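Local coordinates for protein chorismate mutase (Paraburkholderia phymatum, PDB 5TS9) that probably catalyses the rearrangement of chorismate to prephenate, the step that yields prephenate in metabolic intermediate biosynthesis, at residues 35-40 / 95-100; 28-33 / 156-161. One frame throughout, in Å; residues are numbered along the deposited sequence.

In the fold
Both contacts use helix 16-39, at two adjoining turns whose contacts have centres about 15 Å apart. Interaction 1 lies at the surface, its centre about 22 Å from the centre of the chain, where the last turn of that helix meets the loop between helices 67-95 and 106-128. Interaction 2 is partly buried, only about 9 Å from the chain centre, and ties the same helix to helix 156-165. Their chemistry differs accordingly. Residues 35-40 and 95-100 share no hydrogen bond and are joined by an indole face against a methyl group, whereas 28-33 and 156-161 are joined by one nearly straight hydrogen bond between a carboxylate and an imidazole.

Interaction 1: residues 35-40 / 95-100; sequences SKWDTG and QGDAPA
Trp37 and Ala98 form a CH-pi contact at the surface of this all-helical chorismate mutase type II fold, where the last turn of helix 16-39 meets the loop leaving helix 67-95. The evidence lies in the placing of one methyl group: Ala98 CB sits 3.5 Å from the centroid of the five-membered ring of Trp37 and only 6° off its normal, squarely over the pyrrole part of one face. It is nearly equidistant from the ring atoms, with Trp37 NE1 and Trp37 CD1 both at 3.6 Å from Ala98 CB. The indole gets there because Trp37 CG stands anti to the backbone N (chi1 171°), which extends the ring from the helix towards the loop.

The six-membered ring has a different neighbour, since Trp37 CZ2 comes within 3.6 Å of Asp97 CA in an oblique approach. No hydrogen bond joins the two segments, and together they bury 147 Å².

Both segments contain the end of a helix: Gly40 and Gly96 are each the first residue to leave helical geometry, each with positive phi. Arg103, outside both segments, bridges them: it makes a salt bridge with Asp38 and a hydrogen bond with Pro99 O. Leu89 and Arg93 of helix 67-95 also touch Trp37. Two oxygens lie near the indole plane at its edge: Asp38 OD1, 3.5 Å from Trp37 CD1, and Gly96 O, 4.2 Å from Trp37 CZ2.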
ATOM      1  N   SER A  35      17.754  -4.577   5.816  1.00 24.81           N
ATOM      2  CA  SER A  35      18.901  -4.110   5.057  1.00 22.58           C
ATOM      3  C   SER A  35      18.864  -2.601   4.884  1.00 21.44           C
ATOM      4  O   SER A  35      19.894  -1.926   4.984  1.00 21.04           O
ATOM      5  CB  SER A  35      18.937  -4.799   3.696  1.00 28.14           C
ATOM      6  OG  SER A  35      19.931  -4.198   2.876  1.00 29.90           O
ATOM      7  N   LYS A  36      17.685  -2.051   4.600  1.00 24.60           N
ATOM      8  CA  LYS A  36      17.573  -0.611   4.418  1.00 18.17           C
ATOM      9  C   LYS A  36      17.710   0.128   5.745  1.00 20.27           C
ATOM     10  O   LYS A  36      18.193   1.260   5.768  1.00 20.97           O
ATOM     11  CB  LYS A  36      16.255  -0.277   3.724  1.00 21.70           C
ATOM     12  CG  LYS A  36      16.293  -0.681   2.246  1.00 20.94           C
ATOM     13  CD  LYS A  36      15.002  -0.375   1.527  1.00 21.83           C
ATOM     14  CE  LYS A  36      15.097  -0.786   0.044  1.00 23.47           C
ATOM     15  NZ  LYS A  36      13.696  -0.981  -0.517  1.00 25.05           N
ATOM     16  N   TRP A  37      17.322  -0.506   6.852  1.00 17.99           N
ATOM     17  CA  TRP A  37      17.598   0.048   8.171  1.00 18.43           C
ATOM     18  C   TRP A  37      19.104   0.130   8.429  1.00 19.96           C
ATOM     19  O   TRP A  37      19.596   1.136   8.955  1.00 26.47           O
ATOM     20  CB  TRP A  37      16.899  -0.803   9.246  1.00 17.98           C
ATOM     21  CG  TRP A  37      17.277  -0.451  10.692  1.00 20.34           C
ATOM     22  CD1 TRP A  37      18.328  -0.951  11.425  1.00 25.79           C
ATOM     23  CD2 TRP A  37      16.588   0.461  11.555  1.00 25.15           C
ATOM     24  NE1 TRP A  37      18.332  -0.390  12.688  1.00 25.16           N
ATOM     25  CE2 TRP A  37      17.277   0.481  12.787  1.00 28.58           C
ATOM     26  CE3 TRP A  37      15.455   1.274  11.397  1.00 19.50           C
ATOM     27  CZ2 TRP A  37      16.860   1.270  13.865  1.00 29.85           C
ATOM     28  CZ3 TRP A  37      15.043   2.051  12.468  1.00 20.93           C
ATOM     29  CH2 TRP A  37      15.750   2.051  13.684  1.00 24.00           C
ATOM     30  N   ASP A  38      19.853  -0.907   8.043  1.00 20.65           N
ATOM     31  CA  ASP A  38      21.304  -0.904   8.229  1.00 26.26           C
ATOM     32  C   ASP A  38      21.980   0.140   7.342  1.00 32.25           C
ATOM     33  O   ASP A  38      22.861   0.875   7.798  1.00 34.84           O
ATOM     34  CB  ASP A  38      21.874  -2.295   7.937  1.00 23.43           C
ATOM     35  CG  ASP A  38      21.400  -3.359   8.928  1.00 26.79           C
ATOM     36  OD1 ASP A  38      20.804  -2.991   9.967  1.00 31.47           O
ATOM     37  OD2 ASP A  38      21.606  -4.568   8.660  1.00 29.36           O
ATOM     38  N   THR A  39      21.586   0.225   6.065  1.00 28.70           N
ATOM     39  CA  THR A  39      22.330   1.030   5.098  1.00 31.89           C
ATOM     40  C   THR A  39      21.783   2.437   4.935  1.00 34.78           C
ATOM     41  O   THR A  39      22.495   3.306   4.422  1.00 35.41           O
ATOM     42  CB  THR A  39      22.327   0.363   3.715  1.00 30.34           C
ATOM     43  OG1 THR A  39      20.987   0.345   3.210  1.00 33.83           O
ATOM     44  CG2 THR A  39      22.843  -1.051   3.781  1.00 30.90           C
ATOM     45  N   GLY A  40      20.541   2.680   5.346  1.00 29.59           N
ATOM     46  CA  GLY A  40      19.919   3.961   5.117  1.00 26.17           C
ATOM     47  C   GLY A  40      19.376   4.164   3.723  1.00 27.18           C
ATOM     48  O   GLY A  40      18.935   5.271   3.404  1.00 26.46           O
ATOM     49  N   GLN A  95      10.866   3.002  18.074  1.00 18.41           N
ATOM     50  CA  GLN A  95      11.455   2.302  19.220  1.00 24.78           C
ATOM     51  C   GLN A  95      12.942   2.574  19.374  1.00 31.38           C
ATOM     52  O   GLN A  95      13.477   2.424  20.483  1.00 34.05           O
ATOM     53  CB  GLN A  95      11.224   0.788  19.094  1.00 28.78           C
ATOM     54  CG  GLN A  95       9.763   0.374  19.219  1.00 42.25           C
ATOM     55  CD  GLN A  95       9.431  -0.916  18.465  1.00 58.17           C
ATOM     56  OE1 GLN A  95      10.319  -1.704  18.133  1.00 64.03           O
ATOM     57  NE2 GLN A  95       8.142  -1.128  18.186  1.00 60.04           N
ATOM     58  N   GLY A  96      13.622   2.982  18.303  1.00 20.04           N
ATOM     59  CA  GLY A  96      15.047   3.242  18.371  1.00 21.06           C
ATOM     60  C   GLY A  96      15.940   2.102  17.947  1.00 26.12           C
ATOM     61  O   GLY A  96      17.170   2.258  17.980  1.00 25.82           O
ATOM     62  N   ASP A  97      15.370   0.956  17.571  1.00 24.05           N
ATOM     63  CA  ASP A  97      16.163  -0.186  17.133  0.56 27.05           C
ATOM     64  C   ASP A  97      15.271  -1.130  16.339  1.00 29.98           C
ATOM     65  O   ASP A  97      14.047  -1.141  16.507  1.00 27.46           O
ATOM     66  CB  ASP A  97      16.799  -0.926  18.320  0.56 33.71           C
ATOM     67  CG  ASP A  97      18.083  -1.667  17.948  0.56 35.38           C
ATOM     68  OD1 ASP A  97      18.450  -1.725  16.744  0.56 33.13           O
ATOM     69  OD2 ASP A  97      18.732  -2.190  18.878  0.56 40.33           O
ATOM     70  N   ALA A  98      15.904  -1.909  15.464  1.00 30.83           N
ATOM     71  CA  ALA A  98      15.299  -2.955  14.665  1.00 18.91           C
ATOM     72  C   ALA A  98      15.626  -4.310  15.268  1.00 22.77           C
ATOM     73  O   ALA A  98      16.599  -4.442  16.018  1.00 25.79           O
ATOM     74  CB  ALA A  98      15.818  -2.884  13.229  1.00 19.89           C
ATOM     75  N   PRO A  99      14.829  -5.347  14.979  1.00 22.94           N
ATOM     76  CA  PRO A  99      15.148  -6.691  15.492  1.00 21.48           C
ATOM     77  C   PRO A  99      16.568  -7.122  15.129  1.00 27.65           C
ATOM     78  O   PRO A  99      17.147  -6.679  14.132  1.00 24.68           O
ATOM     79  CB  PRO A  99      14.092  -7.590  14.828  1.00 24.30           C
ATOM     80  CG  PRO A  99      13.325  -6.733  13.879  1.00 26.64           C
ATOM     81  CD  PRO A  99      13.531  -5.312  14.276  1.00 24.81           C
ATOM     82  N   ALA A 100      17.144  -7.978  15.973  1.00 27.93           N
ATOM     83  CA  ALA A 100      18.472  -8.538  15.750  1.00 34.98           C
ATOM     84  C   ALA A 100      18.469  -9.763  14.820  1.00 36.22           C
ATOM     85  O   ALA A 100      19.432 -10.535  14.834  1.00 36.94           O
ATOM     86  CB  ALA A 100      19.115  -8.916  17.087  1.00 30.36           C
TER

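Interaction 2: residues 28-33 / 156-161; sequences TADQVA and VLHRAA
A histidine-carboxylate hydrogen bond, His158 to Asp30, joins helix 156-165 to the middle of helix 16-39. His158 NE2 donates to Asp30 OD1 over 2.8 Å, and the N-H...O angle of 177° makes the bond almost perfectly straight. The acceptor lies in the imidazole plane, at the ring edge, and is 3.8 Å from both His158 CD2 and His158 CE1, so Asp30 OD1 faces the nitrogen head-on without leaning to either ring carbon. On the aspartate side the bond uses the syn lone pair of OD1. The carboxylate is not coplanar with the ring: the two planes are turned 52° apart.

The side chains approach from opposite directions and account for essentially all of the 75 Å² buried between the segments. His158 CG lies beside its own backbone N and anti to the carbonyl carbon (chi1 -74°), carrying the imidazole towards Asp30. Its second nitrogen is occupied too, since His158 ND1 is hydrogen-bonded to Asp155 OD1, just ahead of the helix. The ring is thus gripped between two aspartates, which fixes its rotation and would be expected to favour a protonated imidazole.

In the all-helical chorismate mutase type II fold seen here, the bond links an early helix to the last one. Helix 67-95 packs against both, its Val84 touching Ala29 and Ala161. Other side chains of helix 156-165 face the second subunit: Leu157 and Ala160 pack on Ala160 and Leu157 of that subunit, and Arg159 NH2 is hydrogen-bonded to OD1 of its Asn91. Asp30 lies where helix 16-39 is kinked, the backbone N atoms of Ala29 and Asp30 having no bond to the preceding turn, and helical bonding is present again by Val32 N, 2.9 Å from Thr28 O.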
ATOM      1  N   THR A  28       9.593 -11.379   2.076  1.00 19.26           N
ATOM      2  CA  THR A  28      10.922 -10.805   1.863  1.00 18.39           C
ATOM      3  C   THR A  28      11.003  -9.343   2.313  1.00 14.64           C
ATOM      4  O   THR A  28      12.103  -8.857   2.577  1.00 18.33           O
ATOM      5  CB  THR A  28      11.336 -10.871   0.394  1.00 17.65           C
ATOM      6  OG1 THR A  28      10.445 -10.052  -0.386  1.00 17.12           O
ATOM      7  CG2 THR A  28      11.322 -12.316  -0.118  1.00 17.76           C
ATOM      8  N   ALA A  29       9.868  -8.635   2.392  1.00 14.55           N
ATOM      9  CA  ALA A  29       9.871  -7.248   2.872  1.00 18.41           C
ATOM     10  C   ALA A  29      10.541  -7.111   4.242  1.00 19.90           C
ATOM     11  O   ALA A  29      11.229  -6.115   4.512  1.00 17.97           O
ATOM     12  CB  ALA A  29       8.441  -6.708   2.934  1.00 12.65           C
ATOM     13  N   ASP A  30      10.344  -8.094   5.127  1.00 20.12           N
ATOM     14  CA  ASP A  30      10.972  -8.024   6.445  1.00 18.31           C
ATOM     15  C   ASP A  30      12.486  -7.952   6.320  1.00 21.04           C
ATOM     16  O   ASP A  30      13.132  -7.150   6.999  1.00 27.50           O
ATOM     17  CB  ASP A  30      10.577  -9.227   7.298  1.00 20.92           C
ATOM     18  CG  ASP A  30       9.082  -9.336   7.491  1.00 27.91           C
ATOM     19  OD1 ASP A  30       8.335  -8.868   6.608  1.00 27.19           O
ATOM     20  OD2 ASP A  30       8.653  -9.891   8.524  1.00 34.89           O
ATOM     21  N   GLN A  31      13.073  -8.765   5.437  1.00 22.65           N
ATOM     22  CA  GLN A  31      14.526  -8.730   5.314  1.00 22.96           C
ATOM     23  C   GLN A  31      15.001  -7.544   4.481  1.00 16.71           C
ATOM     24  O   GLN A  31      16.119  -7.063   4.696  1.00 20.89           O
ATOM     25  CB  GLN A  31      15.045 -10.040   4.717  1.00 19.83           C
ATOM     26  CG  GLN A  31      15.188 -11.188   5.723  1.00 18.28           C
ATOM     27  CD  GLN A  31      16.468 -11.071   6.535  1.00 23.04           C
ATOM     28  OE1 GLN A  31      17.427 -10.415   6.113  1.00 26.84           O
ATOM     29  NE2 GLN A  31      16.498 -11.715   7.691  1.00 25.87           N
ATOM     30  N   VAL A  32      14.210  -7.070   3.513  1.00 15.99           N
ATOM     31  CA  VAL A  32      14.652  -5.874   2.793  1.00 16.60           C
ATOM     32  C   VAL A  32      14.609  -4.648   3.716  1.00 18.53           C
ATOM     33  O   VAL A  32      15.516  -3.803   3.695  1.00 17.23           O
ATOM     34  CB  VAL A  32      13.817  -5.679   1.517  1.00 15.58           C
ATOM     35  CG1 VAL A  32      14.065  -4.280   0.939  1.00 16.96           C
ATOM     36  CG2 VAL A  32      14.168  -6.796   0.469  1.00 16.82           C
ATOM     37  N   ALA A  33      13.587  -4.561   4.569  1.00 16.89           N
ATOM     38  CA  ALA A  33      13.513  -3.491   5.567  1.00 19.69           C
ATOM     39  C   ALA A  33      14.749  -3.478   6.464  1.00 18.83           C
ATOM     40  O   ALA A  33      15.336  -2.422   6.705  1.00 24.88           O
ATOM     41  CB  ALA A  33      12.250  -3.648   6.414  1.00 14.99           C
ATOM     42  N   VAL A 156      -1.320  -8.495  11.690  1.00 18.68           N
ATOM     43  CA  VAL A 156      -2.305  -7.623  11.055  1.00 25.57           C
ATOM     44  C   VAL A 156      -1.680  -6.840   9.909  1.00 25.97           C
ATOM     45  O   VAL A 156      -2.298  -6.678   8.848  1.00 18.33           O
ATOM     46  CB  VAL A 156      -2.942  -6.682  12.099  1.00 27.46           C
ATOM     47  CG1 VAL A 156      -3.705  -5.584  11.430  1.00 23.13           C
ATOM     48  CG2 VAL A 156      -3.859  -7.470  13.024  1.00 26.04           C
ATOM     49  N   LEU A 157      -0.458  -6.326  10.110  1.00 18.89           N
ATOM     50  CA  LEU A 157       0.237  -5.593   9.053  1.00 19.49           C
ATOM     51  C   LEU A 157       0.415  -6.451   7.805  1.00 20.32           C
ATOM     52  O   LEU A 157       0.158  -6.000   6.681  1.00 18.46           O
ATOM     53  CB  LEU A 157       1.611  -5.121   9.546  1.00 17.48           C
ATOM     54  CG  LEU A 157       2.594  -4.603   8.479  1.00 13.00           C
ATOM     55  CD1 LEU A 157       2.065  -3.345   7.751  1.00 11.56           C
ATOM     56  CD2 LEU A 157       4.000  -4.303   9.075  1.00 14.73           C
ATOM     57  N   HIS A 158       0.903  -7.677   7.986  1.00 13.38           N
ATOM     58  CA  HIS A 158       1.180  -8.527   6.832  1.00 17.35           C
ATOM     59  C   HIS A 158      -0.103  -9.010   6.164  1.00 14.88           C
ATOM     60  O   HIS A 158      -0.138  -9.152   4.937  1.00 15.72           O
ATOM     61  CB  HIS A 158       2.045  -9.702   7.249  1.00 15.03           C
ATOM     62  CG  HIS A 158       3.467  -9.326   7.517  1.00 22.66           C
ATOM     63  ND1 HIS A 158       3.875  -8.740   8.701  1.00 23.82           N
ATOM     64  CD2 HIS A 158       4.576  -9.429   6.745  1.00 22.28           C
ATOM     65  CE1 HIS A 158       5.177  -8.514   8.650  1.00 22.99           C
ATOM     66  NE2 HIS A 158       5.627  -8.922   7.474  1.00 25.65           N
ATOM     67  N   ARG A 159      -1.163  -9.254   6.935  1.00 14.87           N
ATOM     68  CA  ARG A 159      -2.427  -9.619   6.293  1.00 14.19           C
ATOM     69  C   ARG A 159      -2.990  -8.447   5.499  1.00 15.73           C
ATOM     70  O   ARG A 159      -3.488  -8.624   4.375  1.00 13.84           O
ATOM     71  CB  ARG A 159      -3.436 -10.109   7.334  1.00 17.72           C
ATOM     72  CG  ARG A 159      -4.719 -10.689   6.711  1.00 16.08           C
ATOM     73  CD  ARG A 159      -5.681 -11.240   7.780  1.00 23.35           C
ATOM     74  NE  ARG A 159      -6.670 -10.231   8.143  1.00 42.69           N
ATOM     75  CZ  ARG A 159      -6.683  -9.566   9.294  1.00 52.80           C
ATOM     76  NH1 ARG A 159      -5.765  -9.814  10.218  1.00 54.94           N
ATOM     77  NH2 ARG A 159      -7.623  -8.656   9.530  1.00 55.08           N
ATOM     78  N   ALA A 160      -2.915  -7.238   6.065  1.00 20.21           N
ATOM     79  CA  ALA A 160      -3.368  -6.055   5.337  1.00 18.07           C
ATOM     80  C   ALA A 160      -2.632  -5.920   4.013  1.00 16.24           C
ATOM     81  O   ALA A 160      -3.247  -5.658   2.971  1.00 13.19           O
ATOM     82  CB  ALA A 160      -3.174  -4.800   6.188  1.00 17.69           C
ATOM     83  N   ALA A 161      -1.318  -6.127   4.027  1.00 11.85           N
ATOM     84  CA  ALA A 161      -0.540  -6.005   2.808  1.00 13.01           C
ATOM     85  C   ALA A 161      -0.727  -7.214   1.899  1.00 14.61           C
ATOM     86  O   ALA A 161      -0.592  -7.091   0.673  1.00 16.17           O
ATOM     87  CB  ALA A 161       0.945  -5.788   3.154  1.00 13.55           C
TER